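Local coordinates for protein A151R (African swine fever virus Georgia 2007/1, PDB 7CMA) that binds zinc as a non-structural viral protein, its biochemical role uncertain but possibly oxygenase-like, at residues N90-S94 and T149-P154; P97-Y102 and V123-P129; I18-Y22 and K73-I79. All blocks are in the same frame, centred on the assembly; numbering follows the deposited sequence.

Interaction 1 (N90-S94 and T149-P154); sequences NKIWS and TNIMSP
The backbones of Ile92 and Ile151 meet in a single beta bridge, their CA atoms 5.2 Å apart, by which the irregular segment 149-154 is laid along strand 90-94. That strand is one of the two outermost in the chain's five-stranded antiparallel sheet: its other edge is bonded to strand 30-35, through Lys91 with Leu34 and Trp93 with Leu32, and the 149-154 segment takes up the remaining one. Two backbone bonds grip Ile92 on this side. Its N donates to Asn150 O over 2.8 Å, and its carbonyl O accepts Met152 N. A third bond replaces main chain by side chain, since the hydroxyl of Ser153 accepts Ser94 N at 2.9 Å with an N-H...O angle of 167°. Serine suits this place because it is small enough to lie under an indole as well. Trp93 CG stands anti to the backbone N (chi1 176°), and the six-membered ring thereby spreads over Ser153, whose CB makes a CH-pi contact 3.9 Å from the ring centroid. Met152 CE and Pro154 CD approach the same indole obliquely, giving it a flexible and a rigid apolar neighbour, while its NE1 bonds to Glu96 O. The side chains of the bridged pair, Ile92 and Ile151, lie side by side and point the same way, bringing their CD1 atoms within van der Waals contact against helix 3-28. Lys91 runs its extended aliphatic chain past the carbonyl of Thr149, and its terminal NZ reaches that group through a water, which accepts from NZ and donates to Thr149 O at 2.7 Å.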
loop_
_atom_site.group_PDB
_atom_site.type_symbol
_atom_site.label_atom_id
_atom_site.label_comp_id
_atom_site.label_asym_id
_atom_site.label_seq_id
_atom_site.Cartn_x
_atom_site.Cartn_y
_atom_site.Cartn_z
ATOM N N ASN A 90 -17.236 -11.884 8.146
ATOM C CA ASN A 90 -17.915 -10.689 8.720
ATOM C C ASN A 90 -17.756 -9.509 7.759
ATOM O O ASN A 90 -16.624 -8.981 7.621
ATOM C CB ASN A 90 -17.397 -10.353 10.119
ATOM C CG ASN A 90 -17.875 -11.328 11.176
ATOM O OD1 ASN A 90 -18.691 -12.212 10.894
ATOM N ND2 ASN A 90 -17.472 -11.097 12.416
ATOM N N LYS A 91 -18.847 -9.133 7.096
ATOM C CA LYS A 91 -18.871 -8.002 6.135
ATOM C C LYS A 91 -19.993 -7.052 6.524
ATOM O O LYS A 91 -20.907 -7.484 7.237
ATOM C CB LYS A 91 -19.049 -8.523 4.709
ATOM C CG LYS A 91 -17.895 -9.354 4.182
ATOM C CD LYS A 91 -18.006 -9.652 2.706
ATOM C CE LYS A 91 -17.013 -10.692 2.236
ATOM N NZ LYS A 91 -17.114 -10.912 0.776
ATOM N N ILE A 92 -19.945 -5.816 6.027
ATOM C CA ILE A 92 -20.967 -4.795 6.364
ATOM C C ILE A 92 -21.539 -4.217 5.069
ATOM O O ILE A 92 -20.800 -4.135 4.063
ATOM C CB ILE A 92 -20.379 -3.710 7.287
ATOM C CG1 ILE A 92 -19.219 -2.960 6.627
ATOM C CG2 ILE A 92 -19.974 -4.315 8.623
ATOM C CD1 ILE A 92 -19.000 -1.575 7.187
ATOM N N TRP A 93 -22.830 -3.900 5.086
ATOM C CA TRP A 93 -23.503 -3.147 3.999
ATOM C C TRP A 93 -23.855 -1.745 4.505
ATOM O O TRP A 93 -24.568 -1.652 5.507
ATOM C CB TRP A 93 -24.744 -3.909 3.523
ATOM C CG TRP A 93 -25.542 -3.167 2.499
ATOM C CD1 TRP A 93 -26.498 -2.223 2.735
ATOM C CD2 TRP A 93 -25.391 -3.238 1.069
ATOM N NE1 TRP A 93 -26.959 -1.712 1.551
ATOM C CE2 TRP A 93 -26.261 -2.275 0.515
ATOM C CE3 TRP A 93 -24.559 -3.965 0.208
ATOM C CZ2 TRP A 93 -26.384 -2.088 -0.861
ATOM C CZ3 TRP A 93 -24.682 -3.781 -1.151
ATOM C CH2 TRP A 93 -25.581 -2.852 -1.675
ATOM N N SER A 94 -23.439 -0.703 3.788
ATOM C CA SER A 94 -23.790 0.689 4.173
ATOM C C SER A 94 -24.865 1.242 3.233
ATOM O O SER A 94 -24.646 1.226 2.006
ATOM C CB SER A 94 -22.580 1.575 4.197
ATOM O OG SER A 94 -22.932 2.878 4.643
ATOM N N THR A 149 -12.297 -5.607 1.562
ATOM C CA THR A 149 -13.156 -6.761 1.187
ATOM C C THR A 149 -14.322 -6.888 2.178
ATOM O O THR A 149 -15.314 -7.552 1.824
ATOM C CB THR A 149 -12.365 -8.076 1.127
ATOM O OG1 THR A 149 -11.826 -8.321 2.426
ATOM C CG2 THR A 149 -11.261 -8.063 0.091
ATOM N N ASN A 150 -14.224 -6.248 3.350
ATOM C CA ASN A 150 -15.229 -6.398 4.436
ATOM C C ASN A 150 -16.356 -5.378 4.255
ATOM O O ASN A 150 -17.314 -5.425 5.046
ATOM C CB ASN A 150 -14.603 -6.262 5.823
ATOM C CG ASN A 150 -13.640 -7.383 6.129
ATOM O OD1 ASN A 150 -14.041 -8.540 6.235
ATOM N ND2 ASN A 150 -12.356 -7.067 6.145
ATOM N N ILE A 151 -16.239 -4.468 3.284
ATOM C CA ILE A 151 -17.350 -3.540 2.921
ATOM C C ILE A 151 -17.986 -4.030 1.620
ATOM O O ILE A 151 -17.325 -3.958 0.566
ATOM C CB ILE A 151 -16.882 -2.078 2.819
ATOM C CG1 ILE A 151 -15.948 -1.707 3.973
ATOM C CG2 ILE A 151 -18.087 -1.146 2.730
ATOM C CD1 ILE A 151 -16.182 -0.333 4.541
ATOM N N MET A 152 -19.149 -4.662 1.737
ATOM C CA MET A 152 -19.843 -5.335 0.612
ATOM C C MET A 152 -20.402 -4.266 -0.334
ATOM O O MET A 152 -20.441 -4.531 -1.553
ATOM C CB MET A 152 -20.978 -6.222 1.131
ATOM C CG MET A 152 -21.292 -7.402 0.232
ATOM S SD MET A 152 -22.752 -8.345 0.790
ATOM C CE MET A 152 -23.570 -7.141 1.830
ATOM N N SER A 153 -20.925 -3.172 0.231
ATOM C CA SER A 153 -21.662 -2.100 -0.493
ATOM C C SER A 153 -20.731 -1.427 -1.494
ATOM O O SER A 153 -19.590 -1.115 -1.170
ATOM C CB SER A 153 -22.252 -1.090 0.471
ATOM O OG SER A 153 -21.477 -1.005 1.651
ATOM N N PRO A 154 -21.171 -1.229 -2.758
ATOM C CA PRO A 154 -20.404 -0.439 -3.718
ATOM C C PRO A 154 -20.067 0.964 -3.182
ATOM O O PRO A 154 -20.903 1.549 -2.505
ATOM C CB PRO A 154 -21.333 -0.358 -4.939
ATOM C CG PRO A 154 -22.184 -1.611 -4.833
ATOM C CD PRO A 154 -22.384 -1.814 -3.346
HETATM O O HOH W 1 -16.663 -8.257 -0.393
#

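Interaction 2 (P97-Y102 and V123-P129)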
loop_
_atom_site.group_PDB
_atom_site.type_symbol
_atom_site.label_atom_id
_atom_site.label_comp_id
_atom_site.label_asym_id
_atom_site.label_seq_id
_atom_site.Cartn_x
_atom_site.Cartn_y
_atom_site.Cartn_z
ATOM N N PRO A 97 -30.755 -0.844 1.867
ATOM C CA PRO A 97 -30.426 -2.219 1.497
ATOM C C PRO A 97 -30.673 -2.512 0.009
ATOM O O PRO A 97 -30.051 -3.424 -0.519
ATOM C CB PRO A 97 -31.359 -3.073 2.371
ATOM C CG PRO A 97 -31.691 -2.178 3.547
ATOM C CD PRO A 97 -31.715 -0.775 2.976
ATOM N N ARG A 98 -31.581 -1.761 -0.623
ATOM C CA ARG A 98 -32.057 -2.064 -2.001
ATOM C C ARG A 98 -31.178 -1.327 -3.020
ATOM O O ARG A 98 -30.855 -0.150 -2.788
ATOM C CB ARG A 98 -33.539 -1.703 -2.150
ATOM C CG ARG A 98 -34.489 -2.841 -1.808
ATOM C CD ARG A 98 -34.975 -2.784 -0.372
ATOM N NE ARG A 98 -36.061 -1.828 -0.196
ATOM C CZ ARG A 98 -36.362 -1.224 0.951
ATOM N NH1 ARG A 98 -37.366 -0.366 1.002
ATOM N NH2 ARG A 98 -35.653 -1.473 2.039
ATOM N N THR A 99 -30.716 -2.047 -4.047
ATOM C CA THR A 99 -29.937 -1.486 -5.182
ATOM C C THR A 99 -30.609 -1.893 -6.496
ATOM O O THR A 99 -30.996 -3.068 -6.625
ATOM C CB THR A 99 -28.472 -1.940 -5.134
ATOM O OG1 THR A 99 -27.941 -1.591 -3.859
ATOM C CG2 THR A 99 -27.612 -1.315 -6.209
ATOM N N GLN A 100 -30.771 -0.940 -7.409
ATOM C CA GLN A 100 -31.279 -1.194 -8.777
ATOM C C GLN A 100 -30.146 -1.790 -9.617
ATOM O O GLN A 100 -29.040 -1.220 -9.601
ATOM C CB GLN A 100 -31.823 0.105 -9.377
ATOM C CG GLN A 100 -32.926 0.742 -8.541
ATOM C CD GLN A 100 -34.254 0.040 -8.705
ATOM O OE1 GLN A 100 -34.490 -0.667 -9.684
ATOM N NE2 GLN A 100 -35.153 0.274 -7.764
ATOM N N ILE A 101 -30.353 -3.000 -10.140
ATOM C CA ILE A 101 -29.326 -3.753 -10.916
ATOM C C ILE A 101 -29.955 -4.243 -12.222
ATOM O O ILE A 101 -31.191 -4.370 -12.274
ATOM C CB ILE A 101 -28.747 -4.917 -10.086
ATOM C CG1 ILE A 101 -29.764 -6.044 -9.887
ATOM C CG2 ILE A 101 -28.204 -4.409 -8.762
ATOM C CD1 ILE A 101 -29.132 -7.412 -9.714
ATOM N N TYR A 102 -29.135 -4.397 -13.260
ATOM C CA TYR A 102 -29.564 -4.890 -14.590
ATOM C C TYR A 102 -28.478 -5.806 -15.150
ATOM O O TYR A 102 -27.287 -5.429 -15.094
ATOM C CB TYR A 102 -29.845 -3.717 -15.532
ATOM C CG TYR A 102 -30.350 -4.118 -16.895
ATOM C CD1 TYR A 102 -31.602 -4.690 -17.052
ATOM C CD2 TYR A 102 -29.548 -4.000 -18.015
ATOM C CE1 TYR A 102 -32.065 -5.084 -18.297
ATOM C CE2 TYR A 102 -29.993 -4.392 -19.268
ATOM C CZ TYR A 102 -31.260 -4.926 -19.412
ATOM O OH TYR A 102 -31.703 -5.308 -20.647
ATOM N N VAL A 123 -35.686 -0.308 -16.576
ATOM C CA VAL A 123 -35.320 -1.669 -17.075
ATOM C C VAL A 123 -34.617 -2.450 -15.952
ATOM O O VAL A 123 -34.493 -3.683 -16.089
ATOM C CB VAL A 123 -34.450 -1.584 -18.345
ATOM C CG1 VAL A 123 -32.972 -1.426 -18.018
ATOM C CG2 VAL A 123 -34.672 -2.779 -19.260
ATOM N N SER A 124 -34.323 -1.784 -14.827
ATOM C CA SER A 124 -33.557 -2.355 -13.684
ATOM C C SER A 124 -34.508 -3.079 -12.723
ATOM O O SER A 124 -35.723 -2.831 -12.802
ATOM C CB SER A 124 -32.777 -1.279 -12.968
ATOM O OG SER A 124 -33.645 -0.395 -12.277
ATOM N N THR A 125 -33.953 -3.866 -11.795
ATOM C CA THR A 125 -34.713 -4.561 -10.721
ATOM C C THR A 125 -34.115 -4.200 -9.357
ATOM O O THR A 125 -32.876 -4.216 -9.235
ATOM C CB THR A 125 -34.713 -6.077 -10.952
ATOM O OG1 THR A 125 -35.246 -6.300 -12.256
ATOM C CG2 THR A 125 -35.517 -6.838 -9.922
ATOM N N SER A 126 -34.976 -3.879 -8.388
ATOM C CA SER A 126 -34.603 -3.601 -6.981
ATOM C C SER A 126 -34.253 -4.914 -6.281
ATOM O O SER A 126 -35.119 -5.789 -6.214
ATOM C CB SER A 126 -35.710 -2.879 -6.263
ATOM O OG SER A 126 -35.182 -1.916 -5.368
ATOM N N VAL A 127 -33.073 -4.978 -5.673
ATOM C CA VAL A 127 -32.444 -6.254 -5.232
ATOM C C VAL A 127 -31.687 -5.985 -3.926
ATOM O O VAL A 127 -31.344 -4.805 -3.694
ATOM C CB VAL A 127 -31.544 -6.816 -6.349
ATOM C CG1 VAL A 127 -30.111 -7.029 -5.893
ATOM C CG2 VAL A 127 -32.122 -8.089 -6.946
ATOM N N GLY A 128 -31.740 -6.945 -2.996
ATOM C CA GLY A 128 -31.103 -6.856 -1.668
ATOM C C GLY A 128 -29.580 -6.855 -1.771
ATOM O O GLY A 128 -29.029 -6.886 -2.865
ATOM N N PRO A 129 -28.860 -6.708 -0.641
ATOM C CA PRO A 129 -27.404 -6.564 -0.670
ATOM C C PRO A 129 -26.636 -7.842 -1.063
ATOM O O PRO A 129 -25.519 -7.723 -1.491
ATOM C CB PRO A 129 -27.079 -6.159 0.773
ATOM C CG PRO A 129 -28.181 -6.802 1.590
ATOM C CD PRO A 129 -29.413 -6.675 0.721
#
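Thr99 and Val127 form an antiparallel hydrogen-bonded pair, Thr99 N reaching Val127 O at 2.9 Å and Val127 N returning to Thr99 O by a more bent bond. Ile101 and Thr125 repeat the pattern with two nearly straight bonds, and Gln100 with Ser126 is the non-hydrogen-bonded pair between them. On the face of Thr99 and Ile101, the side chains of Ile101 and Val127 cross at about a right angle, Ile101 CD1 lying 4.0 Å from Val127 CG1, and the beta-branched residues suit the extended chain. On the other face the Gln100 chain folds back at chi2 (-77°), which brings OE1 to the Ser124 hydroxyl; Ser124 OG donates to it over 2.7 Å. At the far end Val123 CG1 lies over one face of the Tyr102 ring, offset toward the rim, a CH-pi contact 3.8 Å from the centroid. Farther out, Phe120 of the short helix 120-123 packs on both Gln100 and Tyr102, Trp138 touches Ile101, and Arg98 forms a salt bridge with Glu96. Tyr102 also shares backbone bonds with His109, a zinc ligand. The pairing thus forms one side of a small three-stranded antiparallel sheet whose central strand, 99-104, runs beside the zinc site of one histidine and three cysteines.

Interaction 3 (I18-Y22 and K73-I79)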
loop_
_atom_site.group_PDB
_atom_site.type_symbol
_atom_site.label_atom_id
_atom_site.label_comp_id
_atom_site.label_asym_id
_atom_site.label_seq_id
_atom_site.Cartn_x
_atom_site.Cartn_y
_atom_site.Cartn_z
ATOM N N ILE A 18 -11.740 1.970 9.937
ATOM C CA ILE A 18 -12.583 2.730 10.910
ATOM C C ILE A 18 -12.989 4.066 10.279
ATOM O O ILE A 18 -14.165 4.444 10.419
ATOM C CB ILE A 18 -11.861 2.931 12.257
ATOM C CG1 ILE A 18 -11.802 1.628 13.060
ATOM C CG2 ILE A 18 -12.507 4.055 13.052
ATOM C CD1 ILE A 18 -11.096 1.755 14.396
ATOM N N GLU A 19 -12.050 4.761 9.632
ATOM C CA GLU A 19 -12.328 6.070 8.977
ATOM C C GLU A 19 -13.368 5.860 7.869
ATOM O O GLU A 19 -14.351 6.612 7.835
ATOM C CB GLU A 19 -11.043 6.692 8.421
ATOM C CG GLU A 19 -11.207 8.145 7.993
ATOM C CD GLU A 19 -11.278 9.153 9.133
ATOM O OE1 GLU A 19 -11.163 8.733 10.305
ATOM O OE2 GLU A 19 -11.489 10.351 8.848
ATOM N N CYS A 20 -13.186 4.823 7.051
ATOM C CA CYS A 20 -14.150 4.440 5.988
ATOM C C CYS A 20 -15.538 4.193 6.597
ATOM O O CYS A 20 -16.520 4.793 6.105
ATOM C CB CYS A 20 -13.670 3.206 5.239
ATOM S SG CYS A 20 -14.627 2.872 3.740
ATOM N N ILE A 21 -15.617 3.366 7.642
ATOM C CA ILE A 21 -16.914 3.028 8.306
ATOM C C ILE A 21 -17.514 4.306 8.895
ATOM O O ILE A 21 -18.726 4.518 8.724
ATOM C CB ILE A 21 -16.733 1.935 9.374
ATOM C CG1 ILE A 21 -16.187 0.641 8.761
ATOM C CG2 ILE A 21 -18.036 1.700 10.124
ATOM C CD1 ILE A 21 -15.707 -0.358 9.773
ATOM N N TYR A 22 -16.698 5.095 9.601
ATOM C CA TYR A 22 -17.124 6.366 10.240
ATOM C C TYR A 22 -17.859 7.224 9.208
ATOM O O TYR A 22 -18.967 7.717 9.505
ATOM C CB TYR A 22 -15.924 7.113 10.833
ATOM C CG TYR A 22 -16.215 8.533 11.251
ATOM C CD1 TYR A 22 -16.975 8.807 12.377
ATOM C CD2 TYR A 22 -15.814 9.605 10.470
ATOM C CE1 TYR A 22 -17.275 10.106 12.751
ATOM C CE2 TYR A 22 -16.118 10.912 10.820
ATOM C CZ TYR A 22 -16.828 11.164 11.980
ATOM O OH TYR A 22 -17.113 12.448 12.355
ATOM N N LYS A 73 -17.802 7.541 15.557
ATOM C CA LYS A 73 -16.390 7.071 15.587
ATOM C C LYS A 73 -16.283 5.858 16.515
ATOM O O LYS A 73 -15.587 4.888 16.145
ATOM C CB LYS A 73 -15.444 8.188 16.039
ATOM C CG LYS A 73 -13.965 7.907 15.805
ATOM C CD LYS A 73 -13.639 7.493 14.380
ATOM C CE LYS A 73 -12.534 8.323 13.756
ATOM N NZ LYS A 73 -11.822 7.571 12.695
ATOM N N ASN A 74 -16.962 5.900 17.664
ATOM C CA ASN A 74 -16.916 4.796 18.655
ATOM C C ASN A 74 -17.648 3.584 18.077
ATOM O O ASN A 74 -17.205 2.457 18.343
ATOM C CB ASN A 74 -17.478 5.210 20.019
ATOM C CG ASN A 74 -16.425 5.816 20.925
ATOM O OD1 ASN A 74 -15.249 5.463 20.844
ATOM N ND2 ASN A 74 -16.827 6.768 21.752
ATOM N N ILE A 75 -18.733 3.805 17.327
ATOM C CA ILE A 75 -19.489 2.693 16.677
ATOM C C ILE A 75 -18.615 2.086 15.575
ATOM O O ILE A 75 -18.479 0.848 15.552
ATOM C CB ILE A 75 -20.847 3.172 16.131
ATOM C CG1 ILE A 75 -21.644 3.934 17.194
ATOM C CG2 ILE A 75 -21.628 1.999 15.551
ATOM C CD1 ILE A 75 -23.129 3.681 17.160
ATOM N N ALA A 76 -17.950 2.933 14.785
ATOM C CA ALA A 76 -17.017 2.486 13.725
ATOM C C ALA A 76 -15.979 1.525 14.316
ATOM O O ALA A 76 -15.669 0.519 13.657
ATOM C CB ALA A 76 -16.361 3.674 13.077
ATOM N N LYS A 77 -15.438 1.851 15.495
ATOM C CA LYS A 77 -14.411 1.028 16.193
ATOM C C LYS A 77 -15.025 -0.308 16.628
ATOM O O LYS A 77 -14.365 -1.339 16.441
ATOM C CB LYS A 77 -13.852 1.779 17.405
ATOM C CG LYS A 77 -12.684 1.095 18.102
ATOM C CD LYS A 77 -11.829 2.042 18.918
ATOM C CE LYS A 77 -11.545 3.348 18.204
ATOM N NZ LYS A 77 -11.020 4.379 19.131
ATOM N N MET A 78 -16.237 -0.278 17.194
ATOM C CA MET A 78 -16.997 -1.494 17.600
ATOM C C MET A 78 -17.208 -2.393 16.379
ATOM O O MET A 78 -17.027 -3.622 16.508
ATOM C CB MET A 78 -18.364 -1.127 18.188
ATOM C CG MET A 78 -18.293 -0.555 19.592
ATOM S SD MET A 78 -19.820 0.305 20.067
ATOM C CE MET A 78 -19.567 0.477 21.832
ATOM N N ILE A 79 -17.541 -1.801 15.230
ATOM C CA ILE A 79 -17.808 -2.559 13.974
ATOM C C ILE A 79 -16.491 -3.161 13.454
ATOM O O ILE A 79 -16.509 -4.343 13.076
ATOM C CB ILE A 79 -18.512 -1.674 12.927
ATOM C CG1 ILE A 79 -19.908 -1.257 13.398
ATOM C CG2 ILE A 79 -18.561 -2.375 11.578
ATOM C CD1 ILE A 79 -20.604 -0.284 12.480
#
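A helix-helix crossing joins the long N-terminal helix 3-28 to helix 72-84: around Ile18 to Tyr22 and Lys73 to Ile79 the two axes come within 8.4 Å, their directions 125° apart. The small Ala76 probably helps the helices come this close. Its methyl group points at the other helix and is taken in among Ile18, Ile21 and Tyr22, with CB 3.5 Å from the carbonyl O of Ile18 and the CA atoms of Tyr22 and Ala76 only 5.2 Å apart. A bare methyl fits where backbone meets backbone, and the larger branched residues fill the flanks. Ile21 lays CG2 against Ala76 and extends CD1 obliquely to Ile79 CG2, 3.9 Å away; both isoleucines also touch Ile92 of strand 90-94, which carries the apolar layer on to the sheet. To the other flank, Ile18 CD1 rests on the backbone and CB of Lys77, where the lysine's aliphatic stem serves as packing surface. Tyr22 is turned edge-on: its ring meets the start of 73-79 near its own plane, CD1 lying 3.5 Å from Lys73 N. The stem of Lys73 crosses this tyrosine and Ile18 at about right angles. Bends at chi2 and chi3 then carry its NZ past Ile18 CG2 to Glu19, where it forms a salt bridge of 2.7 Å with OE1, arriving almost in line with the C-O bond. Glu19 CB points away from the neighbouring helix, and the bend of its chain at chi2 turns the carboxylate back; Glu19 also packs on Ile5 of the second subunit. Chemically, the crossing combines an apolar centre of alanine and isoleucines with a charged pair at its partly exposed margin, where the Lys73 chain packs by its carbons and pairs its charge with Glu19.

How the interactions relate
Starting from the N terminus, helix 3-28 contributes 18-22 to interaction 3, which closes when the chain returns as 73-79 after making the first four strands of the large sheet. Strand 90-94 then opens interaction 1, which closes only at 149-154, near the C terminus. Interaction 2 is nested inside that loop, and interaction 3 precedes both in series. Interaction 1 lies between the other two: Ile151 packs on Cys20 of 18-22, while Trp93 touches Thr99 and Pro129 of interaction 2 and Met152 also meets Pro129. Interactions 2 and 3 do not touch, their nearest atoms being about 14 Å apart, so interaction 1 joins the helical and zinc-bearing parts.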